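Local coordinates for peptidase M16 inactive domain family protein (Pseudomonas fluorescens, PDB 3GWB), which belongs to the M16 metallopeptidase family through its so-called inactive domain and may have hydrolase activity, which remains uncertain, at residues A[189-193]-A[194-198]; A[264-267]-A[268-272]; A[385-388]-A[389-392]. One frame throughout, in Å; residues are numbered along the deposited sequence.

Contact 1 stands apart from the other two: its centre lies about 31 Å from those of contact 2 and contact 3, and its nearest atoms stay about 16 Å from contact 2 and 13 Å from contact 3. It joins helix 181-191 to strand 197-203 of the six-stranded mixed sheet. Contacts 2 and 3 sit in the half of the chain that carries the five-stranded sheet, with centres about 11 Å apart, and there helix 266-277 packs directly on helix 384-394. The Phe388 ring bridges the two, its CE1 lying 3.9 Å from Ala267 CA and also 3.9 Å from Tyr266 CE2. Contacts 2 and 3 are therefore two sides of one helix-helix interface.

Contact 1 of 3, residues A[189-193]-A[194-198]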
loop_
_atom_site.group_PDB
_atom_site.type_symbol
_atom_site.label_atom_id
_atom_site.label_comp_id
_atom_site.label_asym_id
_atom_site.label_seq_id
_atom_site.Cartn_x
_atom_site.Cartn_y
_atom_site.Cartn_z
ATOM N N ALA A 189 -22.112 17.268 -7.641
ATOM C CA ALA A 189 -22.698 18.050 -8.730
ATOM C C ALA A 189 -21.919 19.345 -8.968
ATOM O O ALA A 189 -21.865 19.866 -10.088
ATOM C CB ALA A 189 -24.157 18.368 -8.410
ATOM N N LYS A 190 -21.312 19.849 -7.905
ATOM C CA LYS A 190 -20.536 21.080 -7.958
ATOM C C LYS A 190 -19.058 20.886 -8.310
ATOM O O LYS A 190 -18.527 21.553 -9.200
ATOM C CB LYS A 190 -20.628 21.791 -6.604
ATOM C CG LYS A 190 -19.710 22.996 -6.455
ATOM C CD LYS A 190 -19.982 23.763 -5.152
ATOM C CE LYS A 190 -19.556 22.986 -3.919
ATOM N NZ LYS A 190 -18.079 22.770 -3.909
ATOM N N ALA A 191 -18.400 19.971 -7.605
ATOM C CA ALA A 191 -16.970 19.734 -7.791
ATOM C C ALA A 191 -16.588 18.781 -8.914
ATOM O O ALA A 191 -15.472 18.842 -9.433
ATOM C CB ALA A 191 -16.359 19.259 -6.468
ATOM N N TYR A 192 -17.493 17.890 -9.292
ATOM C CA TYR A 192 -17.174 16.967 -10.369
ATOM C C TYR A 192 -17.781 17.401 -11.698
ATOM O O TYR A 192 -17.856 16.625 -12.652
ATOM C CB TYR A 192 -17.607 15.547 -9.993
ATOM C CG TYR A 192 -16.651 14.898 -9.003
ATOM C CD1 TYR A 192 -16.589 15.335 -7.677
ATOM C CD2 TYR A 192 -15.773 13.895 -9.405
ATOM C CE1 TYR A 192 -15.675 14.795 -6.782
ATOM C CE2 TYR A 192 -14.848 13.342 -8.510
ATOM C CZ TYR A 192 -14.808 13.802 -7.204
ATOM O OH TYR A 192 -13.891 13.276 -6.326
ATOM N N ALA A 193 -18.206 18.660 -11.762
ATOM C CA ALA A 193 -18.782 19.213 -12.984
ATOM C C ALA A 193 -17.714 19.194 -14.085
ATOM O O ALA A 193 -16.524 19.381 -13.821
ATOM C CB ALA A 193 -19.281 20.644 -12.736
ATOM N N ALA A 194 -18.145 18.957 -15.316
ATOM C CA ALA A 194 -17.240 18.891 -16.457
ATOM C C ALA A 194 -16.338 20.115 -16.605
ATOM O O ALA A 194 -15.172 19.995 -16.980
ATOM C CB ALA A 194 -18.044 18.675 -17.727
ATOM N N GLY A 195 -16.871 21.298 -16.319
ATOM C CA GLY A 195 -16.062 22.498 -16.438
ATOM C C GLY A 195 -14.970 22.584 -15.384
ATOM O O GLY A 195 -14.084 23.434 -15.473
ATOM N N ASN A 196 -15.021 21.691 -14.397
ATOM C CA ASN A 196 -14.055 21.678 -13.296
ATOM C C ASN A 196 -13.049 20.528 -13.388
ATOM O O ASN A 196 -12.359 20.220 -12.413
ATOM C CB ASN A 196 -14.819 21.576 -11.964
ATOM C CG ASN A 196 -13.987 22.000 -10.772
ATOM O OD1 ASN A 196 -13.382 23.070 -10.780
ATOM N ND2 ASN A 196 -13.970 21.169 -9.727
ATOM N N VAL A 197 -12.958 19.898 -14.552
ATOM C CA VAL A 197 -12.046 18.770 -14.703
ATOM C C VAL A 197 -11.014 18.899 -15.820
ATOM O O VAL A 197 -11.219 19.608 -16.811
ATOM C CB VAL A 197 -12.836 17.461 -14.948
ATOM C CG1 VAL A 197 -13.351 17.432 -16.390
ATOM C CG2 VAL A 197 -11.946 16.236 -14.649
ATOM N N VAL A 198 -9.895 18.210 -15.635
ATOM C CA VAL A 198 -8.833 18.156 -16.630
ATOM C C VAL A 198 -8.816 16.706 -17.096
ATOM O O VAL A 198 -8.774 15.801 -16.273
ATOM C CB VAL A 198 -7.447 18.478 -16.036
ATOM C CG1 VAL A 198 -6.361 18.203 -17.083
ATOM C CG2 VAL A 198 -7.395 19.938 -15.600
#
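Ala194 is the first corner of the turn that Asn196 N closes on Ala193 O, just after helix 181-191. The small methyl suits a buried bend and packs against Glu21. Gly195 takes the second corner, and next comes Asn196, which makes both hydrogen bonds back to the preceding residues. Its backbone N donates to Ala193 O at 2.8 Å, from well above the carbonyl plane, completing a type I beta turn over 193-196. With CG anti to the backbone N (chi1 -161°), the side chain reaches back to the helix end, where ND2 donates to Ala191 O at 2.8 Å. That bond is nearly straight (167°), and the acceptor lies close to the amide plane of Asn196. The junction is a helix-to-strand connection: a last-turn carbonyl is met by an asparagine just before strand 197-203 starts. Asparagine fits because one flat amide can donate and accept together: ND2 also reaches Ala43 O, while OD1 takes Leu227 N, so the buried amide has partners at both ends. Val197 then enters the strand, its N bonded to Ala194 O at 3.3 Å and its branched side chain packing on Leu40 and Phe42 of strand 35-42. Val198 continues beside Ile41, with which it shares backbone hydrogen bonding.

Contact 2 of 3, residues A[264-267]-A[268-272]; sequences PDYA and AVSLG
Ser270 folds back on Tyr266 in the first turns of helix 266-277, an i to i+4 pairing of a serine with a backbone carbonyl. Its CB lies 3.2 Å from Tyr266 O. From there OG turns back beside the backbone N (chi1 -61°), anti to the carbonyl carbon, and donates to the same Tyr266 O. The backbone N of Ser270 donates to this oxygen too, at 2.9 Å, and the two donors arrive from opposite faces of the carbonyl plane. A hydroxyl is small enough to lie against the ring face while bonding to the helix backbone. Tyr266 has CG anti to its backbone N (chi1 -176°), which swings the ring over the following turn, next to Arg261, with which it makes a cation-pi contact, and Phe388 of helix 384-394. Around them, Val269 N bonds to Asp265 O at 2.9 Å, and the valine methyl CG2 lies 3.2 Å from Tyr266 O. Asp265 is at the N-cap position, yet its side chain makes no capping bond; OD2 is hydrogen-bonded to His407 NE2 instead. A water joins Pro264 O to Ala268 N, taking up an amide of the first turn. At its tip, Ser270 OG sits over the centre of the Tyr266 ring, 3.5 Å above the plane.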
loop_
_atom_site.group_PDB
_atom_site.type_symbol
_atom_site.label_atom_id
_atom_site.label_comp_id
_atom_site.label_asym_id
_atom_site.label_seq_id
_atom_site.Cartn_x
_atom_site.Cartn_y
_atom_site.Cartn_z
ATOM N N PRO A 264 7.948 29.981 -11.518
ATOM C CA PRO A 264 9.055 29.825 -12.469
ATOM C C PRO A 264 10.317 29.166 -11.922
ATOM O O PRO A 264 11.036 28.494 -12.663
ATOM C CB PRO A 264 9.305 31.255 -12.938
ATOM C CG PRO A 264 8.974 32.052 -11.734
ATOM C CD PRO A 264 7.686 31.409 -11.268
ATOM N N ASP A 265 10.592 29.356 -10.634
ATOM C CA ASP A 265 11.780 28.763 -10.017
ATOM C C ASP A 265 11.596 27.302 -9.627
ATOM O O ASP A 265 12.436 26.734 -8.934
ATOM C CB ASP A 265 12.193 29.546 -8.770
ATOM C CG ASP A 265 12.635 30.950 -9.091
ATOM O OD1 ASP A 265 13.141 31.165 -10.214
ATOM O OD2 ASP A 265 12.489 31.831 -8.215
ATOM N N TYR A 266 10.504 26.695 -10.070
ATOM C CA TYR A 266 10.227 25.304 -9.730
ATOM C C TYR A 266 11.402 24.363 -9.989
ATOM O O TYR A 266 11.792 23.590 -9.113
ATOM C CB TYR A 266 9.008 24.800 -10.504
ATOM C CG TYR A 266 8.625 23.393 -10.127
ATOM C CD1 TYR A 266 8.085 23.113 -8.874
ATOM C CD2 TYR A 266 8.828 22.332 -11.010
ATOM C CE1 TYR A 266 7.762 21.812 -8.503
ATOM C CE2 TYR A 266 8.512 21.020 -10.650
ATOM C CZ TYR A 266 7.973 20.770 -9.396
ATOM O OH TYR A 266 7.650 19.481 -9.038
ATOM N N ALA A 267 11.963 24.421 -11.191
ATOM C CA ALA A 267 13.080 23.548 -11.539
ATOM C C ALA A 267 14.299 23.809 -10.653
ATOM O O ALA A 267 14.980 22.874 -10.219
ATOM C CB ALA A 267 13.450 23.728 -13.015
ATOM N N ALA A 268 14.573 25.082 -10.391
ATOM C CA ALA A 268 15.714 25.457 -9.569
ATOM C C ALA A 268 15.559 24.992 -8.123
ATOM O O ALA A 268 16.507 24.479 -7.536
ATOM C CB ALA A 268 15.924 26.965 -9.616
ATOM N N VAL A 269 14.369 25.158 -7.549
ATOM C CA VAL A 269 14.154 24.743 -6.159
ATOM C C VAL A 269 14.038 23.234 -6.041
ATOM O O VAL A 269 14.344 22.665 -4.994
ATOM C CB VAL A 269 12.887 25.393 -5.536
ATOM C CG1 VAL A 269 13.003 26.907 -5.598
ATOM C CG2 VAL A 269 11.639 24.909 -6.244
ATOM N N SER A 270 13.601 22.583 -7.113
ATOM C CA SER A 270 13.480 21.131 -7.089
ATOM C C SER A 270 14.877 20.527 -7.015
ATOM O O SER A 270 15.119 19.601 -6.245
ATOM C CB SER A 270 12.760 20.627 -8.340
ATOM O OG SER A 270 11.453 21.170 -8.414
ATOM N N LEU A 271 15.799 21.063 -7.807
ATOM C CA LEU A 271 17.164 20.552 -7.809
ATOM C C LEU A 271 17.869 20.922 -6.501
ATOM O O LEU A 271 18.644 20.136 -5.952
ATOM C CB LEU A 271 17.934 21.119 -8.999
ATOM C CG LEU A 271 19.264 20.434 -9.294
ATOM C CD1 LEU A 271 19.018 19.078 -9.973
ATOM C CD2 LEU A 271 20.087 21.337 -10.194
ATOM N N GLY A 272 17.583 22.115 -5.998
ATOM C CA GLY A 272 18.187 22.542 -4.747
ATOM C C GLY A 272 17.707 21.658 -3.609
ATOM O O GLY A 272 18.478 21.295 -2.721
HETATM O O HOH W 1 13.605 27.038 -12.471
#

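Contact 3 of 3, residues A[385-388]-A[389-392]; sequences LEDF and MRQS
Residues 385-388 and 389-392 run on as successive turns of helix 384-394, linked by i to i+4 backbone bonds: Gln391 N to Asp387 O at 2.9 Å, Arg390 N to Glu386 O, and a weak one from Met389 N to Leu385 O. Asp387 and Arg390 form an intrahelical salt bridge, the i to i+3 spacing putting acid and base on the same side of the helix. The arginine chain, bent at chi3 (65°), brings NH1 to 3.0 Å and NH2 to 3.1 Å from Asp387 OD1, so two nitrogens grip one oxygen. NH1 meets the anti lone pair, NH2 comes from above the carboxylate plane, and the two flat groups stand 71° apart. OD2 is hydrogen-bonded to Ser383 OG, which gives each carboxylate oxygen a partner. The flat, apolar Phe388 ring packs on helix 266-277 while one face takes Ser392 OG. Selenomethionine Met389 sets SE in the plane of that ring at its edge, 4.0 Å from Phe388 CD2, a Met-aromatic contact. Ser392 N makes the regular helix bond to Phe388 O, and its short side chain lets OG add a second from the opposite face, at 2.8 Å. The same OG stands 3.6 Å above the Phe388 ring, over its centre.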
loop_
_atom_site.group_PDB
_atom_site.type_symbol
_atom_site.label_atom_id
_atom_site.label_comp_id
_atom_site.label_asym_id
_atom_site.label_seq_id
_atom_site.Cartn_x
_atom_site.Cartn_y
_atom_site.Cartn_z
ATOM N N LEU A 385 7.266 19.811 -20.150
ATOM C CA LEU A 385 8.145 18.656 -20.029
ATOM C C LEU A 385 9.537 18.948 -20.575
ATOM O O LEU A 385 10.534 18.825 -19.857
ATOM C CB LEU A 385 7.542 17.460 -20.767
ATOM C CG LEU A 385 6.175 16.995 -20.257
ATOM C CD1 LEU A 385 5.683 15.827 -21.104
ATOM C CD2 LEU A 385 6.285 16.597 -18.794
ATOM N N GLU A 386 9.597 19.336 -21.846
ATOM C CA GLU A 386 10.869 19.633 -22.493
ATOM C C GLU A 386 11.611 20.761 -21.784
ATOM O O GLU A 386 12.832 20.712 -21.640
ATOM C CB GLU A 386 10.653 20.015 -23.961
ATOM C CG GLU A 386 9.773 19.049 -24.743
ATOM C CD GLU A 386 8.295 19.386 -24.626
ATOM O OE1 GLU A 386 7.906 20.495 -25.059
ATOM O OE2 GLU A 386 7.527 18.545 -24.107
ATOM N N ASP A 387 10.874 21.773 -21.338
ATOM C CA ASP A 387 11.491 22.904 -20.659
ATOM C C ASP A 387 12.081 22.509 -19.313
ATOM O O ASP A 387 13.118 23.037 -18.906
ATOM C CB ASP A 387 10.478 24.036 -20.450
ATOM C CG ASP A 387 9.871 24.529 -21.753
ATOM O OD1 ASP A 387 10.588 24.553 -22.780
ATOM O OD2 ASP A 387 8.677 24.907 -21.746
ATOM N N PHE A 388 11.421 21.589 -18.618
ATOM C CA PHE A 388 11.906 21.157 -17.317
ATOM C C PHE A 388 13.285 20.509 -17.426
ATOM O O PHE A 388 14.177 20.798 -16.628
ATOM C CB PHE A 388 10.924 20.178 -16.673
ATOM C CG PHE A 388 11.334 19.745 -15.302
ATOM C CD1 PHE A 388 11.148 20.586 -14.208
ATOM C CD2 PHE A 388 11.962 18.520 -15.108
ATOM C CE1 PHE A 388 11.594 20.215 -12.941
ATOM C CE2 PHE A 388 12.412 18.141 -13.849
ATOM C CZ PHE A 388 12.226 18.987 -12.762
HETATM N N MSE A 389 13.456 19.632 -18.410
HETATM C CA MSE A 389 14.736 18.955 -18.617
HETATM C C MSE A 389 15.829 19.934 -18.995
HETATM O O MSE A 389 16.899 19.944 -18.395
HETATM C CB MSE A 389 14.628 17.910 -19.724
HETATM C CG MSE A 389 14.233 16.532 -19.248
HETATM SE SE MSE A 389 12.615 16.521 -18.496
HETATM C CE MSE A 389 12.621 14.912 -17.651
ATOM N N ARG A 390 15.556 20.746 -20.006
ATOM C CA ARG A 390 16.523 21.725 -20.475
ATOM C C ARG A 390 16.988 22.606 -19.321
ATOM O O ARG A 390 18.180 22.663 -19.019
ATOM C CB ARG A 390 15.906 22.595 -21.576
ATOM C CG ARG A 390 16.912 23.493 -22.283
ATOM C CD ARG A 390 16.265 24.363 -23.356
ATOM N NE ARG A 390 15.325 25.328 -22.792
ATOM C CZ ARG A 390 14.004 25.239 -22.902
ATOM N NH1 ARG A 390 13.460 24.225 -23.561
ATOM N NH2 ARG A 390 13.230 26.162 -22.347
ATOM N N GLN A 391 16.038 23.275 -18.675
ATOM C CA GLN A 391 16.339 24.166 -17.562
ATOM C C GLN A 391 17.087 23.480 -16.424
ATOM O O GLN A 391 18.079 24.012 -15.922
ATOM C CB GLN A 391 15.049 24.798 -17.029
ATOM C CG GLN A 391 14.393 25.767 -18.000
ATOM C CD GLN A 391 13.125 26.389 -17.442
ATOM O OE1 GLN A 391 13.115 26.914 -16.325
ATOM N NE2 GLN A 391 12.051 26.342 -18.223
ATOM N N SER A 392 16.616 22.306 -16.017
ATOM C CA SER A 392 17.262 21.573 -14.934
ATOM C C SER A 392 18.739 21.328 -15.216
ATOM O O SER A 392 19.603 21.709 -14.424
ATOM C CB SER A 392 16.560 20.233 -14.701
ATOM O OG SER A 392 15.280 20.423 -14.121
#